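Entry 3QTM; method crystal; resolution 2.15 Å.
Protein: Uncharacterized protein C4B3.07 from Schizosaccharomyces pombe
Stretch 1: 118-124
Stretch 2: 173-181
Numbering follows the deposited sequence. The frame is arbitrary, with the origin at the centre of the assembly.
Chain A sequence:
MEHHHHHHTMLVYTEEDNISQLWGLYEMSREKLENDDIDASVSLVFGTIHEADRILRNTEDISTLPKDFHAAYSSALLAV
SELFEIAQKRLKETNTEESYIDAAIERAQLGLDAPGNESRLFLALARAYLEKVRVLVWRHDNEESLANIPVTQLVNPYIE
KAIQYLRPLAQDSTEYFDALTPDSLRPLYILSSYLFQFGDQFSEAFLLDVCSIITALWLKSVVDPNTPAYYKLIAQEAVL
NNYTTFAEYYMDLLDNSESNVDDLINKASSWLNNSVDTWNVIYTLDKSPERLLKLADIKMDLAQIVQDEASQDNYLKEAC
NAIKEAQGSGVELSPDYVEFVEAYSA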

# COMPACT_ATOMS: atom_id res chain seq x y z
N GLU A 118 16.21 -12.24 4.08
CA GLU A 118 15.76 -11.00 4.75
C GLU A 118 14.47 -10.37 4.20
O GLU A 118 13.99 -9.37 4.72
CB GLU A 118 16.90 -9.98 4.71
CG GLU A 118 17.28 -9.56 3.31
CD GLU A 118 18.64 -8.84 3.24
OE1 GLU A 118 19.44 -8.95 4.20
OE2 GLU A 118 18.90 -8.18 2.21
N SER A 119 13.92 -10.94 3.13
CA SER A 119 12.74 -10.38 2.48
C SER A 119 11.54 -10.18 3.42
O SER A 119 10.97 -9.09 3.48
CB SER A 119 12.33 -11.25 1.29
OG SER A 119 13.35 -11.23 0.30
N ARG A 120 11.18 -11.22 4.15
CA ARG A 120 10.02 -11.14 5.03
C ARG A 120 10.29 -10.16 6.16
O ARG A 120 9.40 -9.45 6.59
CB ARG A 120 9.63 -12.53 5.57
CG ARG A 120 8.94 -13.41 4.54
CD ARG A 120 8.84 -14.88 4.99
NE ARG A 120 8.38 -15.70 3.87
CZ ARG A 120 7.13 -16.11 3.70
NH1 ARG A 120 6.19 -15.82 4.59
NH2 ARG A 120 6.81 -16.83 2.63
N LEU A 121 11.54 -10.09 6.62
CA LEU A 121 11.89 -9.16 7.68
C LEU A 121 11.80 -7.73 7.18
O LEU A 121 11.28 -6.85 7.88
CB LEU A 121 13.29 -9.45 8.24
CG LEU A 121 13.58 -8.68 9.53
CD1 LEU A 121 12.73 -9.25 10.70
CD2 LEU A 121 15.07 -8.65 9.88
N PHE A 122 12.29 -7.50 5.97
CA PHE A 122 12.28 -6.16 5.38
C PHE A 122 10.85 -5.68 5.23
O PHE A 122 10.56 -4.51 5.47
CB PHE A 122 13.02 -6.13 4.04
CG PHE A 122 14.53 -6.06 4.18
CD1 PHE A 122 15.14 -6.33 5.39
CD2 PHE A 122 15.32 -5.77 3.08
CE1 PHE A 122 16.52 -6.27 5.52
CE2 PHE A 122 16.71 -5.72 3.19
CZ PHE A 122 17.31 -5.97 4.41
N LEU A 123 9.96 -6.59 4.86
CA LEU A 123 8.55 -6.24 4.68
C LEU A 123 7.92 -5.91 6.03
O LEU A 123 7.20 -4.92 6.14
CB LEU A 123 7.78 -7.35 3.95
CG LEU A 123 6.26 -7.19 3.75
CD1 LEU A 123 5.92 -6.00 2.86
CD2 LEU A 123 5.63 -8.46 3.16
N ALA A 124 8.20 -6.72 7.05
CA ALA A 124 7.69 -6.48 8.40
C ALA A 124 8.16 -5.14 8.96
O ALA A 124 7.41 -4.42 9.61
CB ALA A 124 8.12 -7.61 9.35
N SER A 173 15.85 -8.28 -8.72
CA SER A 173 16.62 -9.34 -8.08
C SER A 173 15.88 -9.97 -6.89
O SER A 173 16.11 -11.13 -6.55
CB SER A 173 17.98 -8.81 -7.62
OG SER A 173 17.86 -8.09 -6.41
N THR A 174 14.99 -9.22 -6.25
CA THR A 174 14.19 -9.78 -5.18
C THR A 174 13.03 -10.58 -5.77
O THR A 174 12.12 -10.01 -6.37
CB THR A 174 13.64 -8.70 -4.22
OG1 THR A 174 14.73 -7.99 -3.63
CG2 THR A 174 12.83 -9.35 -3.12
N GLU A 175 13.08 -11.90 -5.64
CA GLU A 175 12.05 -12.73 -6.24
C GLU A 175 10.78 -12.74 -5.40
O GLU A 175 10.81 -12.44 -4.22
CB GLU A 175 12.57 -14.15 -6.51
CG GLU A 175 12.98 -14.94 -5.27
CD GLU A 175 13.44 -16.35 -5.62
OE1 GLU A 175 13.89 -16.56 -6.77
OE2 GLU A 175 13.34 -17.25 -4.75
N TYR A 176 9.65 -13.07 -6.03
CA TYR A 176 8.39 -13.09 -5.32
C TYR A 176 8.45 -14.03 -4.13
O TYR A 176 9.02 -15.11 -4.21
CB TYR A 176 7.25 -13.51 -6.23
CG TYR A 176 5.95 -13.60 -5.48
CD1 TYR A 176 5.27 -12.45 -5.12
CD2 TYR A 176 5.42 -14.84 -5.10
CE1 TYR A 176 4.08 -12.51 -4.41
CE2 TYR A 176 4.24 -14.92 -4.38
CZ TYR A 176 3.57 -13.74 -4.04
OH TYR A 176 2.39 -13.79 -3.33
N PHE A 177 7.86 -13.59 -3.02
CA PHE A 177 7.71 -14.41 -1.82
C PHE A 177 6.29 -14.20 -1.30
O PHE A 177 5.72 -13.10 -1.44
CB PHE A 177 8.77 -14.08 -0.76
CG PHE A 177 8.76 -12.64 -0.30
CD1 PHE A 177 8.19 -12.28 0.91
CD2 PHE A 177 9.35 -11.64 -1.07
CE1 PHE A 177 8.17 -10.94 1.33
CE2 PHE A 177 9.34 -10.31 -0.65
CZ PHE A 177 8.75 -9.97 0.55
N ASP A 178 5.69 -15.23 -0.71
CA ASP A 178 4.24 -15.19 -0.52
C ASP A 178 3.71 -14.40 0.68
O ASP A 178 2.51 -14.34 0.87
CB ASP A 178 3.62 -16.60 -0.57
CG ASP A 178 4.09 -17.50 0.56
OD1 ASP A 178 4.60 -16.98 1.58
OD2 ASP A 178 3.93 -18.73 0.42
N ALA A 179 4.59 -13.79 1.48
CA ALA A 179 4.13 -12.82 2.46
C ALA A 179 3.82 -11.50 1.77
O ALA A 179 3.17 -10.63 2.35
CB ALA A 179 5.17 -12.59 3.55
N LEU A 180 4.31 -11.34 0.53
CA LEU A 180 4.11 -10.11 -0.24
C LEU A 180 2.79 -10.16 -1.01
O LEU A 180 2.77 -10.44 -2.21
CB LEU A 180 5.28 -9.86 -1.21
CG LEU A 180 5.36 -8.48 -1.88
CD1 LEU A 180 5.88 -7.41 -0.91
CD2 LEU A 180 6.22 -8.51 -3.14
N THR A 181 1.70 -9.88 -0.32
CA THR A 181 0.37 -9.88 -0.92
C THR A 181 -0.17 -8.46 -1.02
O THR A 181 0.34 -7.55 -0.33
CB THR A 181 -0.62 -10.64 -0.04
OG1 THR A 181 -0.71 -9.98 1.23
CG2 THR A 181 -0.15 -12.10 0.18
O HOH W 1 12.51 -13.38 -1.87
O HOH W 2 3.19 -15.74 4.22

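The one direct hydrogen bond across this contact joins Arg120 and Asp178. Arg120 NH2 donates to Asp178 OD1 at 2.5 Å with an N-H...O angle of 143°, a very short hydrogen bond that is also a salt bridge. The carboxylate oxygen lies near the plane of the guanidinium, at its edge, where the N-H bonds point. Neither CA-to-CB bond points toward the other stretch: it runs sideways in Arg120 and away in Asp178, yet the ends of both side chains come nearer. Water 2 adds a second link, accepting from Arg120 NH1 at 3.0 Å and donating to Asp178 OD1 at 3.2 Å, so OD1 accepts twice. One guanidinium face is covered by Ala179, whose CB is 3.5 Å from Arg120 NH1.

Asp178 and Ala179 sit in a type I turn from Phe177 to Leu180, closed by Leu180 N donating to Phe177 O at 3.0 Å. On the helix side, Leu123 N donates to Ser119 O and Ala124 N to Arg120 O, both at 3.0 Å; the backbone therefore meets these needs within each stretch, and no backbone hydrogen bond crosses the contact.

Ser119 plays two parts. Its CB sits over the Phe177 ring, 3.8 Å from the centroid and 13° off the normal, the geometry of a CH-pi contact. Its OG is hydrogen-bonded to a residue just outside the stretches and also to water 1 at 3.2 Å, with the direction undecided; that water donates to Glu175 O at 3.0 Å, bridging the stretches.

Leu123 supplies the apolar part. Its CD2 lies 4.0 Å from Phe177 CE1 and 4.2 Å from Ala179 CB, while its CD1 meets Leu180 CD1 at 4.0 Å. These spacings indicate van der Waals packing. Altogether 370 Å² is buried, summed over both sides.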